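PDB 3HPD: hydroxyethylthiazole kinase from Pyrococcus horikoshii, which probably catalyses the ATP- and magnesium-dependent phosphorylation of the hydroxyl group of 4-methyl-5-beta-hydroxyethylthiazole in thiamine biosynthesis. Local coordinates for residues R10-E13 and R14-L17; T66-S69 and G70-R73; S237-V240 and K241-W245. All coordinates share one frame; numbering follows the deposited sequence.

Contact 1: residues R10-E13 and R14-L17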
loop_
_atom_site.group_PDB
_atom_site.type_symbol
_atom_site.label_atom_id
_atom_site.label_comp_id
_atom_site.label_asym_id
_atom_site.label_seq_id
_atom_site.Cartn_x
_atom_site.Cartn_y
_atom_site.Cartn_z
ATOM N N ARG A 10 -13.030 22.784 -12.253
ATOM C CA ARG A 10 -11.691 23.191 -12.677
ATOM C C ARG A 10 -10.672 22.066 -12.511
ATOM O O ARG A 10 -9.799 21.879 -13.360
ATOM C CB ARG A 10 -11.221 24.421 -11.894
ATOM C CG ARG A 10 -11.908 25.711 -12.304
ATOM C CD ARG A 10 -11.080 26.932 -11.915
ATOM N NE ARG A 10 -10.914 27.053 -10.471
ATOM C CZ ARG A 10 -11.917 27.253 -9.621
ATOM N NH1 ARG A 10 -13.161 27.354 -10.070
ATOM N NH2 ARG A 10 -11.677 27.350 -8.320
ATOM N N VAL A 11 -10.777 21.325 -11.413
ATOM C CA VAL A 11 -9.859 20.216 -11.175
ATOM C C VAL A 11 -10.005 19.187 -12.288
ATOM O O VAL A 11 -9.018 18.712 -12.845
ATOM C CB VAL A 11 -10.145 19.520 -9.822
ATOM C CG1 VAL A 11 -9.393 18.191 -9.745
ATOM C CG2 VAL A 11 -9.723 20.420 -8.679
ATOM N N ARG A 12 -11.245 18.856 -12.621
ATOM C CA ARG A 12 -11.500 17.864 -13.650
ATOM C C ARG A 12 -11.171 18.321 -15.067
ATOM O O ARG A 12 -10.797 17.506 -15.912
ATOM C CB ARG A 12 -12.947 17.394 -13.540
ATOM C CG ARG A 12 -13.174 16.648 -12.239
ATOM C CD ARG A 12 -14.610 16.263 -12.023
ATOM N NE ARG A 12 -14.739 15.369 -10.875
ATOM C CZ ARG A 12 -15.901 15.004 -10.348
ATOM N NH1 ARG A 12 -17.033 15.465 -10.865
ATOM N NH2 ARG A 12 -15.933 14.175 -9.314
ATOM N N GLU A 13 -11.295 19.618 -15.324
ATOM C CA GLU A 13 -10.983 20.147 -16.649
ATOM C C GLU A 13 -9.472 20.258 -16.838
ATOM O O GLU A 13 -8.944 19.914 -17.893
ATOM C CB GLU A 13 -11.609 21.532 -16.841
ATOM C CG GLU A 13 -13.114 21.573 -16.682
ATOM C CD GLU A 13 -13.678 22.968 -16.874
ATOM O OE1 GLU A 13 -13.083 23.930 -16.345
ATOM O OE2 GLU A 13 -14.724 23.102 -17.544
ATOM N N ARG A 14 -8.782 20.729 -15.803
ATOM C CA ARG A 14 -7.336 20.914 -15.863
ATOM C C ARG A 14 -6.489 19.683 -15.542
ATOM O O ARG A 14 -5.326 19.615 -15.945
ATOM C CB ARG A 14 -6.919 22.063 -14.941
ATOM C CG ARG A 14 -7.498 23.422 -15.319
ATOM C CD ARG A 14 -6.830 24.530 -14.514
ATOM N NE ARG A 14 -7.360 25.857 -14.818
ATOM C CZ ARG A 14 -8.605 26.239 -14.561
ATOM N NH1 ARG A 14 -9.450 25.389 -13.996
ATOM N NH2 ARG A 14 -9.005 27.468 -14.860
ATOM N N ARG A 15 -7.061 18.722 -14.819
ATOM C CA ARG A 15 -6.341 17.499 -14.455
ATOM C C ARG A 15 -4.934 17.828 -13.936
ATOM O O ARG A 15 -3.935 17.408 -14.516
ATOM C CB ARG A 15 -6.230 16.574 -15.672
ATOM C CG ARG A 15 -7.559 16.199 -16.340
ATOM C CD ARG A 15 -8.080 14.847 -15.867
ATOM N NE ARG A 15 -9.173 14.959 -14.906
ATOM C CZ ARG A 15 -10.459 14.855 -15.215
ATOM N NH1 ARG A 15 -10.830 14.635 -16.471
ATOM N NH2 ARG A 15 -11.374 14.971 -14.266
ATOM N N PRO A 16 -4.838 18.572 -12.825
ATOM C CA PRO A 16 -3.529 18.934 -12.273
ATOM C C PRO A 16 -2.679 17.744 -11.813
ATOM O O PRO A 16 -3.208 16.715 -11.386
ATOM C CB PRO A 16 -3.893 19.858 -11.114
ATOM C CG PRO A 16 -5.187 19.269 -10.631
ATOM C CD PRO A 16 -5.925 18.996 -11.923
ATOM N N LEU A 17 -1.361 17.897 -11.916
ATOM C CA LEU A 17 -0.425 16.863 -11.482
ATOM C C LEU A 17 -0.043 17.231 -10.051
ATOM O O LEU A 17 0.495 18.310 -9.808
ATOM C CB LEU A 17 0.824 16.849 -12.374
ATOM C CG LEU A 17 1.953 15.890 -11.967
ATOM C CD1 LEU A 17 1.429 14.460 -11.917
ATOM C CD2 LEU A 17 3.104 15.995 -12.955
#

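Contact 2: residues T66-S69 and G70-R73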
loop_
_atom_site.group_PDB
_atom_site.type_symbol
_atom_site.label_atom_id
_atom_site.label_comp_id
_atom_site.label_asym_id
_atom_site.label_seq_id
_atom_site.Cartn_x
_atom_site.Cartn_y
_atom_site.Cartn_z
ATOM N N THR A 66 5.234 8.600 8.001
ATOM C CA THR A 66 6.244 7.572 8.250
ATOM C C THR A 66 7.628 8.108 7.912
ATOM O O THR A 66 8.426 7.430 7.270
ATOM C CB THR A 66 5.994 6.308 7.392
ATOM O OG1 THR A 66 5.976 6.667 6.004
ATOM C CG2 THR A 66 4.664 5.654 7.767
ATOM N N LEU A 67 7.919 9.321 8.359
ATOM C CA LEU A 67 9.205 9.938 8.064
ATOM C C LEU A 67 10.417 9.350 8.776
ATOM O O LEU A 67 10.294 8.592 9.735
ATOM C CB LEU A 67 9.155 11.441 8.369
ATOM C CG LEU A 67 8.682 11.961 9.738
ATOM C CD1 LEU A 67 8.771 10.895 10.819
ATOM C CD2 LEU A 67 9.516 13.183 10.109
ATOM N N ASP A 68 11.588 9.701 8.258
ATOM C CA ASP A 68 12.870 9.324 8.839
ATOM C C ASP A 68 13.841 10.412 8.381
ATOM O O ASP A 68 13.429 11.345 7.682
ATOM C CB ASP A 68 13.332 7.908 8.427
ATOM C CG ASP A 68 13.477 7.723 6.925
ATOM O OD1 ASP A 68 13.908 8.662 6.228
ATOM O OD2 ASP A 68 13.182 6.603 6.448
ATOM N N SER A 69 15.107 10.327 8.782
ATOM C CA SER A 69 16.071 11.359 8.411
ATOM C C SER A 69 16.183 11.572 6.904
ATOM O O SER A 69 16.320 12.708 6.442
ATOM C CB SER A 69 17.453 11.038 8.998
ATOM O OG SER A 69 17.942 9.794 8.533
ATOM N N GLY A 70 16.116 10.485 6.144
ATOM C CA GLY A 70 16.212 10.588 4.699
ATOM C C GLY A 70 15.035 11.323 4.085
ATOM O O GLY A 70 15.214 12.221 3.260
ATOM N N TRP A 71 13.822 10.949 4.479
ATOM C CA TRP A 71 12.635 11.599 3.939
ATOM C C TRP A 71 12.520 13.044 4.403
ATOM O O TRP A 71 12.007 13.895 3.676
ATOM C CB TRP A 71 11.374 10.813 4.318
ATOM C CG TRP A 71 11.246 9.532 3.551
ATOM C CD1 TRP A 71 11.996 8.400 3.710
ATOM C CD2 TRP A 71 10.360 9.273 2.456
ATOM N NE1 TRP A 71 11.635 7.453 2.777
ATOM C CE2 TRP A 71 10.631 7.965 1.993
ATOM C CE3 TRP A 71 9.365 10.023 1.813
ATOM C CZ2 TRP A 71 9.941 7.387 0.922
ATOM C CZ3 TRP A 71 8.678 9.446 0.743
ATOM C CH2 TRP A 71 8.973 8.144 0.310
ATOM N N ARG A 72 12.999 13.326 5.610
ATOM C CA ARG A 72 12.945 14.688 6.139
ATOM C C ARG A 72 13.745 15.606 5.222
ATOM O O ARG A 72 13.309 16.704 4.881
ATOM C CB ARG A 72 13.536 14.749 7.547
ATOM C CG ARG A 72 13.402 16.121 8.203
ATOM C CD ARG A 72 14.268 16.232 9.451
ATOM N NE ARG A 72 15.671 16.421 9.106
ATOM C CZ ARG A 72 16.185 17.571 8.679
ATOM N NH1 ARG A 72 15.410 18.641 8.554
ATOM N NH2 ARG A 72 17.470 17.649 8.361
ATOM N N ARG A 73 14.925 15.140 4.832
ATOM C CA ARG A 73 15.803 15.899 3.953
ATOM C C ARG A 73 15.074 16.204 2.648
ATOM O O ARG A 73 15.104 17.336 2.156
ATOM C CB ARG A 73 17.069 15.091 3.675
ATOM C CG ARG A 73 18.236 15.897 3.144
ATOM C CD ARG A 73 19.484 15.028 3.084
ATOM N NE ARG A 73 19.702 14.327 4.348
ATOM C CZ ARG A 73 19.705 13.003 4.479
ATOM N NH1 ARG A 73 19.503 12.226 3.422
ATOM N NH2 ARG A 73 19.903 12.454 5.671
HETATM O O HOH W 1 17.492 14.841 7.845
#

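Contact 3: residues S237-V240 and K241-W245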
loop_
_atom_site.group_PDB
_atom_site.type_symbol
_atom_site.label_atom_id
_atom_site.label_comp_id
_atom_site.label_asym_id
_atom_site.label_seq_id
_atom_site.Cartn_x
_atom_site.Cartn_y
_atom_site.Cartn_z
ATOM N N SER A 237 -15.793 -2.431 2.669
ATOM C CA SER A 237 -16.635 -1.997 1.556
ATOM C C SER A 237 -16.782 -0.477 1.534
ATOM O O SER A 237 -16.880 0.128 0.467
ATOM C CB SER A 237 -18.016 -2.650 1.659
ATOM O OG SER A 237 -17.903 -4.062 1.596
ATOM N N PHE A 238 -16.806 0.131 2.715
ATOM C CA PHE A 238 -16.928 1.583 2.835
ATOM C C PHE A 238 -15.706 2.257 2.205
ATOM O O PHE A 238 -15.836 3.242 1.476
ATOM C CB PHE A 238 -17.049 1.960 4.317
ATOM C CG PHE A 238 -16.956 3.437 4.595
ATOM C CD1 PHE A 238 -17.987 4.303 4.233
ATOM C CD2 PHE A 238 -15.849 3.956 5.260
ATOM C CE1 PHE A 238 -17.916 5.670 4.538
ATOM C CE2 PHE A 238 -15.765 5.316 5.569
ATOM C CZ PHE A 238 -16.801 6.176 5.207
ATOM N N HIS A 239 -14.523 1.715 2.486
ATOM C CA HIS A 239 -13.276 2.257 1.942
ATOM C C HIS A 239 -13.330 2.272 0.413
ATOM O O HIS A 239 -12.982 3.270 -0.222
ATOM C CB HIS A 239 -12.088 1.401 2.408
ATOM C CG HIS A 239 -10.754 1.898 1.938
ATOM N ND1 HIS A 239 -9.600 1.153 2.057
ATOM C CD2 HIS A 239 -10.386 3.065 1.354
ATOM C CE1 HIS A 239 -8.582 1.837 1.567
ATOM N NE2 HIS A 239 -9.033 3.002 1.134
ATOM N N VAL A 240 -13.771 1.161 -0.169
ATOM C CA VAL A 240 -13.872 1.034 -1.619
ATOM C C VAL A 240 -14.813 2.085 -2.217
ATOM O O VAL A 240 -14.511 2.695 -3.247
ATOM C CB VAL A 240 -14.386 -0.378 -2.020
ATOM C CG1 VAL A 240 -14.671 -0.429 -3.513
ATOM C CG2 VAL A 240 -13.356 -1.438 -1.649
ATOM N N LYS A 241 -15.949 2.294 -1.566
ATOM C CA LYS A 241 -16.936 3.255 -2.046
ATOM C C LYS A 241 -16.480 4.710 -1.983
ATOM O O LYS A 241 -17.060 5.569 -2.648
ATOM C CB LYS A 241 -18.245 3.087 -1.274
ATOM C CG LYS A 241 -18.946 1.759 -1.531
ATOM C CD LYS A 241 -19.505 1.690 -2.951
ATOM C CE LYS A 241 -20.270 0.393 -3.185
ATOM N NZ LYS A 241 -21.021 0.403 -4.471
ATOM N N LEU A 242 -15.451 5.001 -1.192
ATOM C CA LEU A 242 -14.953 6.371 -1.115
ATOM C C LEU A 242 -14.434 6.803 -2.488
ATOM O O LEU A 242 -14.712 7.911 -2.950
ATOM C CB LEU A 242 -13.834 6.490 -0.071
ATOM C CG LEU A 242 -14.249 6.318 1.399
ATOM C CD1 LEU A 242 -13.016 6.398 2.298
ATOM C CD2 LEU A 242 -15.259 7.400 1.778
ATOM N N TYR A 243 -13.686 5.917 -3.142
ATOM C CA TYR A 243 -13.140 6.209 -4.466
ATOM C C TYR A 243 -14.263 6.319 -5.483
ATOM O O TYR A 243 -14.220 7.167 -6.374
ATOM C CB TYR A 243 -12.182 5.098 -4.895
ATOM C CG TYR A 243 -11.081 4.866 -3.896
ATOM C CD1 TYR A 243 -10.017 5.762 -3.781
ATOM C CD2 TYR A 243 -11.124 3.775 -3.030
ATOM C CE1 TYR A 243 -9.022 5.580 -2.824
ATOM C CE2 TYR A 243 -10.129 3.581 -2.065
ATOM C CZ TYR A 243 -9.084 4.488 -1.970
ATOM O OH TYR A 243 -8.088 4.296 -1.036
ATOM N N ASP A 244 -15.262 5.449 -5.357
ATOM C CA ASP A 244 -16.390 5.472 -6.277
ATOM C C ASP A 244 -17.057 6.835 -6.266
ATOM O O ASP A 244 -17.359 7.396 -7.320
ATOM C CB ASP A 244 -17.426 4.408 -5.903
ATOM C CG ASP A 244 -16.982 3.008 -6.265
ATOM O OD1 ASP A 244 -15.863 2.850 -6.798
ATOM O OD2 ASP A 244 -17.756 2.063 -6.020
ATOM N N TRP A 245 -17.275 7.377 -5.072
ATOM C CA TRP A 245 -17.935 8.666 -4.974
ATOM C C TRP A 245 -17.078 9.892 -5.236
ATOM O O TRP A 245 -17.602 10.945 -5.593
ATOM C CB TRP A 245 -18.687 8.761 -3.646
ATOM C CG TRP A 245 -19.957 7.988 -3.762
ATOM C CD1 TRP A 245 -20.195 6.713 -3.325
ATOM C CD2 TRP A 245 -21.101 8.366 -4.533
ATOM N NE1 TRP A 245 -21.416 6.272 -3.788
ATOM C CE2 TRP A 245 -21.992 7.268 -4.532
ATOM C CE3 TRP A 245 -21.459 9.529 -5.230
ATOM C CZ2 TRP A 245 -23.219 7.299 -5.206
ATOM C CZ3 TRP A 245 -22.678 9.557 -5.900
ATOM C CH2 TRP A 245 -23.542 8.448 -5.883
#

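Contact 1: residues R10-E13 and R14-L17
Arg14 N reaches back to Arg10 O (2.9 Å) and Arg15 N to Val11 O (2.8 Å), the last turn of helix 2-14, after which Arg15 swings to a positive phi of 46° and the chain turns away toward strand 17-21. Proline suits the next position because it has no N-H to offer at a helix end: Pro16 CD rests 3.2 Å from Val11 O, while its ring crosses the Val11 side chain at about a right angle, CD lying 4.2 Å from CG1. These two apolar residues form the buried side of the turn.

On the outer side Arg10 and Arg14 run alongside one another, pointing the same way. The Arg14 chain is extended from CG to NE, which carries its guanidinium back along the methylenes of Arg10, NH1 lying against CB, CG and CD, though the modelled closeness is doubtful. The start of the Arg10 side chain, CB, lies at the edge of the Arg14 guanidinium, and the two guanidinium planes are turned 75° apart, so nothing here resembles a stack. Arg10 bends at its third torsion (-63°), and its NE donates to Val207 O. An alanine here, lacking CG, CD and the guanidinium, is likely to leave Val207 O without its partner and the Arg14 guanidinium with less to lie along. Arg12 leaves on another side and gives N-H bonds to Leu37 O and Ile249 O, tying the helix end to two other parts of the chain.

The chemistry is strongly basic: Arg10 NE and Arg14 NH1 stand 4.2 Å apart, and Glu13 OE1 is near Arg14 NH1 as an opposite charge without a salt bridge. Positive side chains gathered at the carboxyl end of a helix are probably favoured by its dipole, which may offset their mutual repulsion.

Contact 2: residues T66-S69 and G70-R73
Asp68 sets its CG between its own backbone N and carbonyl carbon (chi1 59°), and Trp71 sets its CG anti to its carbonyl carbon (chi1 -73°); together these torsions bring the carboxylate over the start of helix 69-85 and the indole beside it. The result is an N-cap: Asp68 OD1 accepts from Trp71 N at 2.9 Å, in a nearly straight bond that meets the oxygen close to its C-O direction. Aspartate suits the place because its short side chain folds back onto the first turn, where backbone N-H groups have no preceding carbonyl to use, and its negative charge probably interacts well with the positive end of the helix dipole.

OD1 also lies in the plane of the indole at its edge, 3.2 Å from Trp71 CD1, with carboxylate and ring planes 64° apart. The other oxygen, OD2, is taken by His45 of a neighbouring subunit, so a single carboxylate serves both the helix start and the assembly. The Trp71 ring itself stacks on His45 of its own chain and meets Phe24 steeply, which is consistent with a large flat residue here. Gly70 suits the place: a CB there would lie about 3.3 Å from Asp68 OD1, which would probably crowd the cap.

Regular helix bonds follow, Arg72 N to Asp68 O at 2.9 Å and Arg73 N to Ser69 O at 3.2 Å. Arg72 turns its guanidinium to a salt bridge with Glu108 on helix 100-112, the helix that also receives Leu67. Arg73 places one face of its guanidinium over Ser69 O, which is 3.7 Å from NH2. That same oxygen accepts from a water at 2.8 Å, and the water in turn takes a weak bond from Arg72 NE.

Contact 3: residues S237-V240 and K241-W245
His239 and Tyr243, one helical turn apart on helix 235-248, have their ring planes at 44° and their centroids 5.2 Å apart. Tyr243 OH lies near the plane of the imidazole at its edge and shares a 2.7 Å hydrogen bond with His239 NE2. The first torsions aim the groups at each other: His239 has CG anti to its backbone N (-178°), whereas the tyrosine ring swings back along the helix (chi1 -56°). Histidine and tyrosine suit this spacing because both carry a polar atom at the far end of a ring, and Thr29 OG1 gives the phenol a second partner.

Another side of the helix is apolar. Leu242 sets CD2 over one face of the Phe238 ring, 4.0 Å from CZ, and both residues pack on helix 210-231. In the backbone, Leu242 N bonds to His239 O from above the carbonyl plane, and only weakly to Phe238 O. Ser237 OG meets Asp244 of the third subunit, and Asp244 reciprocates with Ser237 of the second; the two suit the interface as hydroxyl and carboxylate partners, and Val240 packs on Val240 of the third subunit.

The arrangement is that of a subunit-interface helix in a ribokinase-clan trimer, with the side chain of His239 about 8 Å from Gly192, predicted to bind substrate.

How the contacts relate
The three contacts follow one another along the chain, all within the hydroxyethylthiazole kinase fold. Contact 1 leads into strand 17-21 and contact 2 follows strand 59-63, neighbouring parallel strands of the central sheet, whereas contact 3 lies late in the sequence on helix 235-248. Centres of contacts 1 and 3 are about 21 Å apart, with nearest atoms about 5 Å apart; contact 2 is about 30 Å from each, centre to centre. Contact 1 is tied toward the end of the helix of contact 3 by a weak bond from Arg12 to Leu246. Contacts 2 and 3 both touch the third subunit, so the loop and start of helix 69-85 and helix 235-248 both contribute to the subunit interfaces.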